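Local coordinates for 3-hydroxyisobutyryl-CoA hydrolase (Mycobacterium thermoresistibile, PDB 4HDT), which probably hydrolyses 3-hydroxyisobutyryl-CoA to 3-hydroxyisobutyrate and free coenzyme A and belongs to the crotonase-like family, at residues N31-T34 / H35-T39; Y95-N98 / A99-R103; A240-I243 / A244-A248; R247-A251 / P252-E256; H303-V306 / E307-A311. All coordinates share one frame; numbering follows the deposited sequence. Where two conformers were deposited one is given.

How the interactions relate
Starting from the N terminus, interaction 1 joins the loop after strand 19-24 to the first turn of helix 35-49. Interaction 2 lies near the C-terminal end of helix 85-103, which packs on that helix: Val38 O of interaction 1 is 3.9 Å from Leu97 CD2 of interaction 2. Across the chain's centre, interactions 3 and 4 share Arg247 and Ala248; the first runs along helix 239-249, the second turns into helix 252-261. Interaction 5, on helix 303-313, stands apart, about 10 Å from interaction 2 at the nearest atoms. Each contact joins adjacent residues, so none encloses a long loop and none nests or crosses; only 3 and 4 overlap.

Interaction 1. Residues N31-T34 / H35-T39; sequences NSLT and HGMVT. With ZN (zinc ion), chain D; ACT (acetate ion), chain H.
Thr34 and Met37 form a capping box at the N terminus of helix 35-49, the first helix of this crotonase-like fold. Thr34 occupies the N-cap, and its OG1 accepts from Met37 N at 3.1 Å, with an N-H...O angle of 155°. A chi1 of 63° sets this hydroxyl between the backbone N and the carbonyl carbon, turned to the first helical turn. The backbone adds a nearly straight bond from Val38 N to Thr34 O.

Met37 returns the contact from its own side chain. Its SD receives a weak hydrogen bond from Thr34 N at 3.5 Å. The methyl CE continues past the sulfur to Leu33 CD2, 4.0 Å away, and the two side chains cross at about a right angle. Val38 CG2 also approaches Leu33, at its CD1, though more loosely. Leu24 of strand 19-24 touches Met37, while Phe90 of helix 85-103 touches Val38, which places the cap between sheet and helix.

Polar and metal contacts occupy the start of the helix. His35 N donates to O of an acetate ion, probably from the crystallisation liquor, at 3.0 Å. The His35 imidazole leads away from the loop, its CG anti to the backbone N (chi1 -171°), and reaches a zinc ion that Glu86 also binds. NE2 is hydrogen-bonded to Asp93, which helps fix the ring's rotation, while ND1 meets the zinc at 2.1 Å.

Interaction 2. Residues Y95-N98 / A99-R103; sequences YRLN and AHIGR. With ZN (zinc ion), chain B.
Residues 95-98 and 99-103 are successive turns of helix 85-103, joined by four i to i+4 hydrogen bonds: Ala99 N to Tyr95 O, His100 N to Arg96 O, Ile101 N to Leu97 O and Gly102 N to Asn98 O. The Ala99 and Ile101 bonds are nearly straight (169° and 170°). Arg96 O has a second partner, a water that donates to it at 2.8 Å and accepts from Arg103 NH1 at 2.9 Å.

On the buried side Leu97 and Ile101 meet methyl to methyl, CD1 to CD1 at 3.8 Å. Leu97 gets there by carrying CG anti to the backbone N (chi1 168°), and Leu45 of helix 35-49 packs against both residues. Ile101 CG1 also lies over the backbone, 3.3 Å from Leu97 O.

Along another side, His100 CB rests on Arg96 O while the imidazole extends away to bind zinc through NE2 at 2.1 Å. Glu49 and Glu351 bind the same ion. His100 CA sits 3.8 Å above one face of the Arg103 guanidinium, offset toward its rim, and this arginine forms salt bridges with Glu286 and Glu351. The metal thus ties helix 35-49 and the C-terminal tail to this helix, and Arg103 probably offsets part of the carboxylate charge at Glu351.

Interaction 3. Residues A240-I243 / A244-A248; sequences ADII and AALRA
Ala240 O accepts from Ala244 N at 3.0 Å, and the methyl CB of Ala244 lies 3.5 Å from the same oxygen. One residue on, Asp241 O takes Ala245 N through a more bent bond (151°), with Ala245 CB settling close by.

Ile242 carries the apolar part of the contact. Its O binds Leu246 N at 2.9 Å, and its CG2 meets Leu246 CD1 at 4.0 Å, the two side chains lying alongside and heading the same way. Leu246 CG leans over the Ile242 carbonyl oxygen at 3.4 Å. Tyr234 touches both residues, and Trp229 and Cys233 of helix 227-233 cover Leu246.

Ile243 follows on a neighbouring side, where its O accepts from Arg247 N. With Arg247 CG beside the backbone N (chi1 -65°), that methylene comes 3.4 Å from Ile243 O, and the chain then bends at chi2. Further out, Ile243 CG2 approaches NE obliquely at 4.3 Å, while the guanidinium pairs with Asp259 of helix 252-261.

Such i to i+4 pairing, apolar on one side, with Asp241, Arg247 and small alanines toward solvent, is that of an amphipathic alpha helix, here helix 239-249 packed on helices 227-233 and 252-261.

Interaction 4. Residues R247-A251 / P252-E256; sequences RAHDA and PAAGE
Ala251 and Pro252 meet at the junction where the chain turns out of helix 239-249 and into helix 252-261. This is the tight part of the contact. Ala251 CB lies 3.4 Å from Pro252 CD, closer than usual for two carbons, although neighbours bonded through one peptide are naturally drawn together. Ala251 holds the N-cap position, and its O accepts from Gly255 N at 3.0 Å, with the donor lying nearly along the C=O axis. That bond closes the first turn of the second helix. Pro252 suits this place well, since a first-turn residue needs no N-H for the helix and its ring already holds phi near the helical value (-61°).

Across the bend, His249 reaches back toward the new helix. Its CG stands anti to the backbone N (chi1 174°), which brings the ring edge at CD2 to 3.8 Å from Ala254 CB, near the ring plane. Trp229 of helix 227-233 touches Ala254 as well, and Cys233 touches His249, so this small apolar patch is shared by three helices. The other side of the ring is polar: ND1 makes a weak hydrogen bond with Glu232.

The outer side is looser. Asp250, exposed and with positive phi (63°), makes the bend itself without packing on the second helix. Arg247 NH1 stays 3.6 Å from Gly255 O, approaching it obliquely, its charge already paired with Asp259. The chemistry therefore implies a tight turn between two consecutive helices, held by the first backbone bond of the new helix and a small apolar contact inside, with only a loose polar approach nearer the solvent.

Interaction 5. Residues H303-V306 / E307-A311; sequences HDLV and EGIRA
Within helix 303-313, His303 and Glu307, one turn apart, lie side by side and point the same way. The His303 ring passes the aliphatic part of Glu307 obliquely, CE1 standing 3.7 Å from CB, with the ring and carboxylate planes 33° apart. On its ND1 side the ring donates to Asp304 OD1 at 2.8 Å, a His-carboxylate hydrogen bond close to the ring plane that fixes the ring's rotation. Asp304 has further partners in Ser265 and the backbone N of Arg323, so its carboxylate joins this helix to two loop regions.

The backbone is regularly alpha-helical: Glu307 N donates to His303 O, Ile309 N to Leu305 O and Arg310 N to Val306 O. Gly308 N donates to Asp304 O at 2.7 Å.

The apolar side is carried by Leu305 and Ile309, parallel neighbours whose CD1 methyls touch at 3.8 Å. Phe147 packs on Leu305, and Tyr77 of helix 73-81 touches both Ile309 and Val306, placing this side against helix 73-81 and the loop of Phe147.

Glu307 bends at chi2 (63°), and its OE2 accepts from Lys321 N. It also meets Arg310 in a salt bridge, formed in the one of two arginine conformers described and so probably not permanent. There the guanidinium offers its edge, NE donating to OE1 at 3.0 Å, almost straight at 175° but arriving from above the carboxylate plane.

Interaction 1. Residues N31-T34 / H35-T39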
loop_
_atom_site.group_PDB
_atom_site.type_symbol
_atom_site.label_atom_id
_atom_site.label_comp_id
_atom_site.label_asym_id
_atom_site.label_seq_id
_atom_site.Cartn_x
_atom_site.Cartn_y
_atom_site.Cartn_z
ATOM N N ASN A 31 6.801 4.097 12.314
ATOM C CA ASN A 31 5.424 3.706 12.564
ATOM C C ASN A 31 4.994 2.404 11.870
ATOM O O ASN A 31 3.779 2.225 11.577
ATOM C CB ASN A 31 4.487 4.883 12.263
ATOM C CG ASN A 31 4.860 6.135 13.031
ATOM O OD1 ASN A 31 5.128 6.074 14.247
ATOM N ND2 ASN A 31 4.773 7.301 12.374
ATOM N N SER A 32 5.934 1.468 11.650
ATOM C CA SER A 32 5.529 0.199 11.047
ATOM C C SER A 32 4.422 -0.507 11.873
ATOM O O SER A 32 4.424 -0.447 13.096
ATOM C CB SER A 32 6.695 -0.723 10.745
ATOM O OG SER A 32 7.348 -1.105 11.900
ATOM N N LEU A 33 3.507 -1.198 11.197
ATOM C CA LEU A 33 2.285 -1.714 11.843
ATOM C C LEU A 33 2.513 -3.075 12.465
ATOM O O LEU A 33 3.009 -4.004 11.808
ATOM C CB LEU A 33 1.146 -1.888 10.829
ATOM C CG LEU A 33 0.763 -0.658 10.063
ATOM C CD1 LEU A 33 -0.353 -1.042 9.092
ATOM C CD2 LEU A 33 0.270 0.414 11.004
ATOM N N THR A 34 2.070 -3.193 13.701
ATOM C CA THR A 34 2.003 -4.471 14.392
ATOM C C THR A 34 0.546 -4.959 14.363
ATOM O O THR A 34 -0.390 -4.202 14.043
ATOM C CB THR A 34 2.402 -4.324 15.866
ATOM O OG1 THR A 34 1.477 -3.465 16.525
ATOM C CG2 THR A 34 3.826 -3.781 16.040
ATOM N N HIS A 35 0.368 -6.194 14.786
ATOM C CA HIS A 35 -0.983 -6.742 14.821
ATOM C C HIS A 35 -1.789 -5.950 15.846
ATOM O O HIS A 35 -2.972 -5.632 15.642
ATOM C CB HIS A 35 -0.867 -8.223 15.149
ATOM C CG HIS A 35 -2.153 -8.949 15.015
ATOM N ND1 HIS A 35 -2.311 -10.259 15.399
ATOM C CD2 HIS A 35 -3.340 -8.555 14.495
ATOM C CE1 HIS A 35 -3.556 -10.631 15.150
ATOM N NE2 HIS A 35 -4.192 -9.622 14.577
ATOM N N GLY A 36 -1.160 -5.609 16.974
ATOM C CA GLY A 36 -1.797 -4.785 17.978
ATOM C C GLY A 36 -2.298 -3.432 17.503
ATOM O O GLY A 36 -3.399 -2.987 17.852
ATOM N N MET A 37 -1.500 -2.779 16.667
ATOM C CA MET A 37 -1.912 -1.480 16.129
ATOM C C MET A 37 -3.123 -1.616 15.218
ATOM O O MET A 37 -4.047 -0.776 15.263
ATOM C CB MET A 37 -0.731 -0.828 15.376
ATOM C CG MET A 37 0.442 -0.455 16.283
ATOM S SD MET A 37 2.010 -0.167 15.445
ATOM C CE MET A 37 1.729 1.375 14.575
ATOM N N VAL A 38 -3.078 -2.615 14.341
ATOM C CA VAL A 38 -4.234 -2.946 13.482
ATOM C C VAL A 38 -5.501 -3.188 14.303
ATOM O O VAL A 38 -6.559 -2.615 14.017
ATOM C CB VAL A 38 -3.875 -4.136 12.555
ATOM C CG1 VAL A 38 -5.096 -4.801 11.967
ATOM C CG2 VAL A 38 -2.896 -3.668 11.481
ATOM N N THR A 39 -5.419 -3.999 15.367
ATOM C CA THR A 39 -6.634 -4.270 16.138
ATOM C C THR A 39 -7.145 -3.039 16.917
ATOM O O THR A 39 -8.335 -2.841 17.047
ATOM C CB THR A 39 -6.421 -5.495 17.047
ATOM O OG1 THR A 39 -5.284 -5.276 17.865
ATOM C CG2 THR A 39 -6.182 -6.688 16.245
HETATM ZN ZN ZN D . -1.277 -11.709 16.485
HETATM C C ACT H . 2.548 -8.602 12.972
HETATM O O ACT H . 2.568 -8.115 14.150
HETATM O OXT ACT H . 2.196 -9.782 12.752
HETATM C CH3 ACT H . 3.024 -7.801 11.785
#

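Interaction 2. Residues Y95-N98 / A99-R103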
loop_
_atom_site.group_PDB
_atom_site.type_symbol
_atom_site.label_atom_id
_atom_site.label_comp_id
_atom_site.label_asym_id
_atom_site.label_seq_id
_atom_site.Cartn_x
_atom_site.Cartn_y
_atom_site.Cartn_z
ATOM N N TYR A 95 -6.658 -6.810 6.546
ATOM C CA TYR A 95 -7.433 -6.638 5.314
ATOM C C TYR A 95 -8.880 -6.304 5.657
ATOM O O TYR A 95 -9.525 -5.514 4.972
ATOM C CB TYR A 95 -7.351 -7.813 4.353
ATOM C CG TYR A 95 -5.943 -8.175 3.837
ATOM C CD1 TYR A 95 -4.816 -7.435 4.174
ATOM C CD2 TYR A 95 -5.764 -9.279 3.056
ATOM C CE1 TYR A 95 -3.547 -7.803 3.752
ATOM C CE2 TYR A 95 -4.504 -9.656 2.608
ATOM C CZ TYR A 95 -3.398 -8.950 2.982
ATOM O OH TYR A 95 -2.173 -9.426 2.549
ATOM N N ARG A 96 -9.422 -6.864 6.724
ATOM C CA ARG A 96 -10.715 -6.418 7.189
ATOM C C ARG A 96 -10.746 -4.926 7.588
ATOM O O ARG A 96 -11.711 -4.207 7.285
ATOM C CB ARG A 96 -11.193 -7.331 8.341
ATOM C CG ARG A 96 -11.693 -8.693 7.832
ATOM C CD ARG A 96 -11.728 -9.790 8.919
ATOM N NE ARG A 96 -12.518 -9.424 10.066
ATOM C CZ ARG A 96 -13.825 -9.678 10.224
ATOM N NH1 ARG A 96 -14.521 -10.292 9.268
ATOM N NH2 ARG A 96 -14.461 -9.303 11.337
ATOM N N LEU A 97 -9.685 -4.457 8.224
ATOM C CA LEU A 97 -9.549 -3.054 8.546
ATOM C C LEU A 97 -9.477 -2.215 7.267
ATOM O O LEU A 97 -10.141 -1.172 7.168
ATOM C CB LEU A 97 -8.299 -2.810 9.409
ATOM C CG LEU A 97 -7.838 -1.336 9.600
ATOM C CD1 LEU A 97 -8.883 -0.516 10.323
ATOM C CD2 LEU A 97 -6.487 -1.256 10.325
ATOM N N ASN A 98 -8.653 -2.652 6.315
ATOM C CA ASN A 98 -8.530 -1.916 5.010
ATOM C C ASN A 98 -9.905 -1.727 4.355
ATOM O O ASN A 98 -10.273 -0.625 3.919
ATOM C CB ASN A 98 -7.567 -2.637 4.029
ATOM C CG ASN A 98 -6.165 -2.883 4.579
ATOM O OD1 ASN A 98 -5.583 -3.964 4.333
ATOM N ND2 ASN A 98 -5.593 -1.907 5.263
ATOM N N ALA A 99 -10.675 -2.804 4.301
ATOM C CA ALA A 99 -12.037 -2.779 3.748
ATOM C C ALA A 99 -12.958 -1.879 4.517
ATOM O O ALA A 99 -13.746 -1.110 3.939
ATOM C CB ALA A 99 -12.578 -4.180 3.659
ATOM N N HIS A 100 -12.876 -1.943 5.840
ATOM C CA HIS A 100 -13.699 -1.062 6.643
ATOM C C HIS A 100 -13.420 0.415 6.454
ATOM O O HIS A 100 -14.326 1.202 6.316
ATOM C CB HIS A 100 -13.632 -1.384 8.119
ATOM C CG HIS A 100 -14.870 -0.931 8.837
ATOM N ND1 HIS A 100 -14.946 -0.842 10.209
ATOM C CD2 HIS A 100 -16.086 -0.552 8.367
ATOM C CE1 HIS A 100 -16.162 -0.443 10.550
ATOM N NE2 HIS A 100 -16.870 -0.267 9.448
ATOM N N ILE A 101 -12.166 0.785 6.362
ATOM C CA ILE A 101 -11.810 2.178 6.014
ATOM C C ILE A 101 -12.401 2.552 4.674
ATOM O O ILE A 101 -12.976 3.646 4.519
ATOM C CB ILE A 101 -10.274 2.364 6.001
ATOM C CG1 ILE A 101 -9.671 2.081 7.402
ATOM C CG2 ILE A 101 -9.922 3.777 5.545
ATOM C CD1 ILE A 101 -8.170 1.762 7.357
ATOM N N GLY A 102 -12.284 1.648 3.710
ATOM C CA GLY A 102 -12.863 1.848 2.384
ATOM C C GLY A 102 -14.367 2.108 2.348
ATOM O O GLY A 102 -14.825 2.940 1.506
ATOM N N ARG A 103 -15.147 1.400 3.184
ATOM C CA ARG A 103 -16.597 1.573 3.331
ATOM C C ARG A 103 -17.029 2.662 4.281
ATOM O O ARG A 103 -18.219 2.943 4.412
ATOM C CB ARG A 103 -17.176 0.287 3.986
ATOM C CG ARG A 103 -17.129 -0.880 3.080
ATOM C CD ARG A 103 -17.991 -2.016 3.628
ATOM N NE ARG A 103 -17.804 -2.358 5.042
ATOM C CZ ARG A 103 -16.864 -3.197 5.518
ATOM N NH1 ARG A 103 -16.001 -3.815 4.726
ATOM N NH2 ARG A 103 -16.802 -3.432 6.799
HETATM ZN ZN ZN B . -18.930 -0.057 9.170
HETATM O O HOH W 1 -14.318 -5.111 6.764
#

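Interaction 3. Residues A240-I243 / A244-A248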
loop_
_atom_site.group_PDB
_atom_site.type_symbol
_atom_site.label_atom_id
_atom_site.label_comp_id
_atom_site.label_asym_id
_atom_site.label_seq_id
_atom_site.Cartn_x
_atom_site.Cartn_y
_atom_site.Cartn_z
ATOM N N ALA A 240 8.829 -10.519 -18.735
ATOM C CA ALA A 240 9.976 -10.522 -19.628
ATOM C C ALA A 240 9.683 -9.652 -20.878
ATOM O O ALA A 240 10.552 -8.899 -21.341
ATOM C CB ALA A 240 10.348 -11.946 -20.002
ATOM N N ASP A 241 8.465 -9.725 -21.395
ATOM C CA ASP A 241 8.067 -8.854 -22.527
ATOM C C ASP A 241 8.205 -7.363 -22.183
ATOM O O ASP A 241 8.662 -6.543 -23.012
ATOM C CB ASP A 241 6.632 -9.123 -22.994
ATOM C CG ASP A 241 6.472 -10.485 -23.643
ATOM O OD1 ASP A 241 7.471 -11.003 -24.189
ATOM O OD2 ASP A 241 5.346 -11.036 -23.605
ATOM N N ILE A 242 7.794 -7.018 -20.968
ATOM C CA ILE A 242 7.833 -5.647 -20.479
ATOM C C ILE A 242 9.277 -5.132 -20.352
ATOM O O ILE A 242 9.620 -4.056 -20.867
ATOM C CB ILE A 242 7.018 -5.508 -19.172
ATOM C CG1 ILE A 242 5.543 -5.772 -19.460
ATOM C CG2 ILE A 242 7.307 -4.169 -18.497
ATOM C CD1 ILE A 242 4.673 -5.877 -18.202
ATOM N N ILE A 243 10.133 -5.937 -19.731
ATOM C CA ILE A 243 11.542 -5.595 -19.605
ATOM C C ILE A 243 12.155 -5.393 -20.992
ATOM O O ILE A 243 12.856 -4.401 -21.214
ATOM C CB ILE A 243 12.306 -6.682 -18.805
ATOM C CG1 ILE A 243 11.816 -6.710 -17.359
ATOM C CG2 ILE A 243 13.818 -6.467 -18.864
ATOM C CD1 ILE A 243 12.341 -7.892 -16.587
ATOM N N ALA A 244 11.893 -6.313 -21.925
ATOM C CA ALA A 244 12.411 -6.177 -23.318
ATOM C C ALA A 244 11.977 -4.883 -23.978
ATOM O O ALA A 244 12.775 -4.230 -24.636
ATOM C CB ALA A 244 12.011 -7.375 -24.180
ATOM N N ALA A 245 10.719 -4.508 -23.778
ATOM C CA ALA A 245 10.216 -3.284 -24.379
ATOM C C ALA A 245 10.862 -2.052 -23.752
ATOM O O ALA A 245 11.215 -1.105 -24.448
ATOM C CB ALA A 245 8.711 -3.216 -24.210
ATOM N N LEU A 246 10.995 -2.051 -22.417
ATOM C CA LEU A 246 11.642 -0.927 -21.740
ATOM C C LEU A 246 13.086 -0.794 -22.268
ATOM O O LEU A 246 13.552 0.313 -22.533
ATOM C CB LEU A 246 11.667 -1.132 -20.206
ATOM C CG LEU A 246 10.333 -1.026 -19.503
ATOM C CD1 LEU A 246 10.380 -1.654 -18.105
ATOM C CD2 LEU A 246 9.867 0.432 -19.462
ATOM N N ARG A 247 13.772 -1.910 -22.468
ATOM C CA ARG A 247 15.149 -1.818 -22.966
ATOM C C ARG A 247 15.177 -1.356 -24.395
ATOM O O ARG A 247 16.025 -0.533 -24.758
ATOM C CB ARG A 247 15.914 -3.122 -22.784
ATOM C CG ARG A 247 16.077 -3.434 -21.303
ATOM C CD ARG A 247 17.357 -4.103 -20.969
ATOM N NE ARG A 247 17.524 -4.383 -19.546
ATOM C CZ ARG A 247 17.868 -3.496 -18.604
ATOM N NH1 ARG A 247 18.036 -2.206 -18.874
ATOM N NH2 ARG A 247 18.012 -3.913 -17.358
ATOM N N ALA A 248 14.254 -1.867 -25.203
ATOM C CA ALA A 248 14.225 -1.492 -26.595
ATOM C C ALA A 248 13.895 -0.010 -26.814
ATOM O O ALA A 248 14.383 0.568 -27.811
ATOM C CB ALA A 248 13.291 -2.374 -27.416
#

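Interaction 4. Residues R247-A251 / P252-E256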
loop_
_atom_site.group_PDB
_atom_site.type_symbol
_atom_site.label_atom_id
_atom_site.label_comp_id
_atom_site.label_asym_id
_atom_site.label_seq_id
_atom_site.Cartn_x
_atom_site.Cartn_y
_atom_site.Cartn_z
ATOM N N ARG A 247 13.772 -1.910 -22.468
ATOM C CA ARG A 247 15.149 -1.818 -22.966
ATOM C C ARG A 247 15.177 -1.356 -24.395
ATOM O O ARG A 247 16.025 -0.533 -24.758
ATOM C CB ARG A 247 15.914 -3.122 -22.784
ATOM C CG ARG A 247 16.077 -3.434 -21.303
ATOM C CD ARG A 247 17.357 -4.103 -20.969
ATOM N NE ARG A 247 17.524 -4.383 -19.546
ATOM C CZ ARG A 247 17.868 -3.496 -18.604
ATOM N NH1 ARG A 247 18.036 -2.206 -18.874
ATOM N NH2 ARG A 247 18.012 -3.913 -17.358
ATOM N N ALA A 248 14.254 -1.867 -25.203
ATOM C CA ALA A 248 14.225 -1.492 -26.595
ATOM C C ALA A 248 13.895 -0.010 -26.814
ATOM O O ALA A 248 14.383 0.568 -27.811
ATOM C CB ALA A 248 13.291 -2.374 -27.416
ATOM N N HIS A 249 13.087 0.604 -25.941
ATOM C CA HIS A 249 12.732 2.027 -26.047
ATOM C C HIS A 249 13.950 2.920 -25.993
ATOM O O HIS A 249 13.971 3.982 -26.631
ATOM C CB HIS A 249 11.621 2.418 -25.057
ATOM C CG HIS A 249 11.297 3.880 -25.005
ATOM N ND1 HIS A 249 10.593 4.537 -26.002
ATOM C CD2 HIS A 249 11.457 4.778 -24.013
ATOM C CE1 HIS A 249 10.379 5.786 -25.632
ATOM N NE2 HIS A 249 10.916 5.959 -24.432
ATOM N N ASP A 250 15.011 2.429 -25.339
ATOM C CA ASP A 250 16.368 2.998 -25.498
ATOM C C ASP A 250 16.399 4.436 -25.003
ATOM O O ASP A 250 16.823 5.343 -25.719
ATOM C CB ASP A 250 16.819 2.922 -26.982
ATOM C CG ASP A 250 18.353 2.944 -27.180
ATOM O OD1 ASP A 250 19.148 3.000 -26.200
ATOM O OD2 ASP A 250 18.729 2.862 -28.354
ATOM N N ALA A 251 15.929 4.652 -23.784
ATOM C CA ALA A 251 15.955 5.989 -23.174
ATOM C C ALA A 251 16.184 5.812 -21.686
ATOM O O ALA A 251 15.899 4.735 -21.128
ATOM C CB ALA A 251 14.672 6.734 -23.406
ATOM N N PRO A 252 16.742 6.843 -21.041
ATOM C CA PRO A 252 17.203 6.630 -19.670
ATOM C C PRO A 252 16.119 6.220 -18.656
ATOM O O PRO A 252 16.369 5.294 -17.863
ATOM C CB PRO A 252 17.838 7.984 -19.309
ATOM C CG PRO A 252 18.280 8.528 -20.599
ATOM C CD PRO A 252 17.238 8.123 -21.592
ATOM N N ALA A 253 14.952 6.865 -18.644
ATOM C CA ALA A 253 13.968 6.543 -17.609
ATOM C C ALA A 253 13.442 5.109 -17.738
ATOM O O ALA A 253 13.266 4.393 -16.731
ATOM C CB ALA A 253 12.810 7.537 -17.591
ATOM N N ALA A 254 13.143 4.692 -18.968
ATOM C CA ALA A 254 12.767 3.306 -19.252
ATOM C C ALA A 254 13.877 2.314 -18.860
ATOM O O ALA A 254 13.589 1.269 -18.305
ATOM C CB ALA A 254 12.366 3.161 -20.725
ATOM N N GLY A 255 15.138 2.636 -19.174
ATOM C CA GLY A 255 16.264 1.752 -18.832
ATOM C C GLY A 255 16.397 1.584 -17.348
ATOM O O GLY A 255 16.689 0.481 -16.876
ATOM N N GLU A 256 16.216 2.679 -16.622
ATOM C CA GLU A 256 16.229 2.691 -15.176
ATOM C C GLU A 256 15.132 1.811 -14.606
ATOM O O GLU A 256 15.348 1.069 -13.627
ATOM C CB GLU A 256 16.015 4.089 -14.630
#

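Interaction 5. Residues H303-V306 / E307-A311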
loop_
_atom_site.group_PDB
_atom_site.type_symbol
_atom_site.label_atom_id
_atom_site.label_comp_id
_atom_site.label_asym_id
_atom_site.label_seq_id
_atom_site.Cartn_x
_atom_site.Cartn_y
_atom_site.Cartn_z
ATOM N N HIS A 303 10.093 -19.778 -1.057
ATOM C CA HIS A 303 11.485 -19.458 -0.821
ATOM C C HIS A 303 11.699 -17.943 -0.826
ATOM O O HIS A 303 12.402 -17.413 0.009
ATOM C CB HIS A 303 12.338 -20.102 -1.918
ATOM C CG HIS A 303 13.765 -19.633 -1.942
ATOM N ND1 HIS A 303 14.157 -18.459 -2.545
ATOM C CD2 HIS A 303 14.892 -20.203 -1.452
ATOM C CE1 HIS A 303 15.469 -18.329 -2.427
ATOM N NE2 HIS A 303 15.935 -19.369 -1.762
ATOM N N ASP A 304 11.116 -17.242 -1.797
ATOM C CA ASP A 304 11.507 -15.860 -1.980
ATOM C C ASP A 304 11.028 -14.905 -0.893
ATOM O O ASP A 304 11.660 -13.906 -0.637
ATOM C CB ASP A 304 11.090 -15.338 -3.356
ATOM C CG ASP A 304 12.042 -15.770 -4.465
ATOM O OD1 ASP A 304 12.957 -16.599 -4.200
ATOM O OD2 ASP A 304 11.890 -15.274 -5.603
ATOM N N LEU A 305 9.887 -15.170 -0.263
ATOM C CA LEU A 305 9.454 -14.295 0.817
ATOM C C LEU A 305 10.486 -14.280 1.951
ATOM O O LEU A 305 10.901 -13.219 2.416
ATOM C CB LEU A 305 8.078 -14.690 1.347
ATOM C CG LEU A 305 7.555 -13.758 2.437
ATOM C CD1 LEU A 305 7.373 -12.331 1.963
ATOM C CD2 LEU A 305 6.289 -14.324 3.049
ATOM N N VAL A 306 10.952 -15.450 2.362
ATOM C CA VAL A 306 11.934 -15.546 3.448
ATOM C C VAL A 306 13.281 -14.940 3.033
ATOM O O VAL A 306 13.885 -14.148 3.768
ATOM C CB VAL A 306 12.047 -17.022 3.904
ATOM C CG1 VAL A 306 13.223 -17.229 4.847
ATOM C CG2 VAL A 306 10.731 -17.451 4.536
ATOM N N GLU A 307 13.738 -15.304 1.841
ATOM C CA GLU A 307 14.993 -14.820 1.302
ATOM C C GLU A 307 14.938 -13.304 1.141
ATOM O O GLU A 307 15.907 -12.595 1.463
ATOM C CB GLU A 307 15.288 -15.532 -0.018
ATOM C CG GLU A 307 16.520 -15.028 -0.761
ATOM C CD GLU A 307 17.835 -15.205 -0.050
ATOM O OE1 GLU A 307 17.911 -15.779 1.044
ATOM O OE2 GLU A 307 18.857 -14.781 -0.602
ATOM N N GLY A 308 13.820 -12.806 0.584
ATOM C CA GLY A 308 13.651 -11.371 0.372
ATOM C C GLY A 308 13.698 -10.562 1.651
ATOM O O GLY A 308 14.428 -9.573 1.767
ATOM N N ILE A 309 12.958 -10.987 2.656
ATOM C CA ILE A 309 12.956 -10.255 3.898
ATOM C C ILE A 309 14.308 -10.419 4.583
ATOM O O ILE A 309 14.824 -9.468 5.163
ATOM C CB ILE A 309 11.842 -10.724 4.822
ATOM C CG1 ILE A 309 10.448 -10.404 4.237
ATOM C CG2 ILE A 309 12.010 -10.134 6.222
ATOM C CD1 ILE A 309 9.315 -11.036 5.002
ATOM N N ARG A 310 14.887 -11.619 4.560
ATOM C CA ARG A 310 16.230 -11.848 5.137
ATOM C C ARG A 310 17.251 -10.859 4.594
ATOM O O ARG A 310 18.035 -10.252 5.341
ATOM C CB ARG A 310 16.720 -13.281 4.842
ATOM C CG ARG A 310 18.070 -13.640 5.477
ATOM C CD ARG A 310 18.817 -14.705 4.679
ATOM N NE ARG A 310 19.171 -14.266 3.333
ATOM C CZ ARG A 310 20.046 -13.299 3.075
ATOM N NH1 ARG A 310 20.640 -12.667 4.078
ATOM N NH2 ARG A 310 20.324 -12.960 1.824
ATOM N N ALA A 311 17.275 -10.726 3.271
ATOM C CA ALA A 311 18.239 -9.845 2.633
ATOM C C ALA A 311 18.061 -8.393 3.080
ATOM O O ALA A 311 19.060 -7.683 3.259
ATOM C CB ALA A 311 18.156 -9.954 1.125
#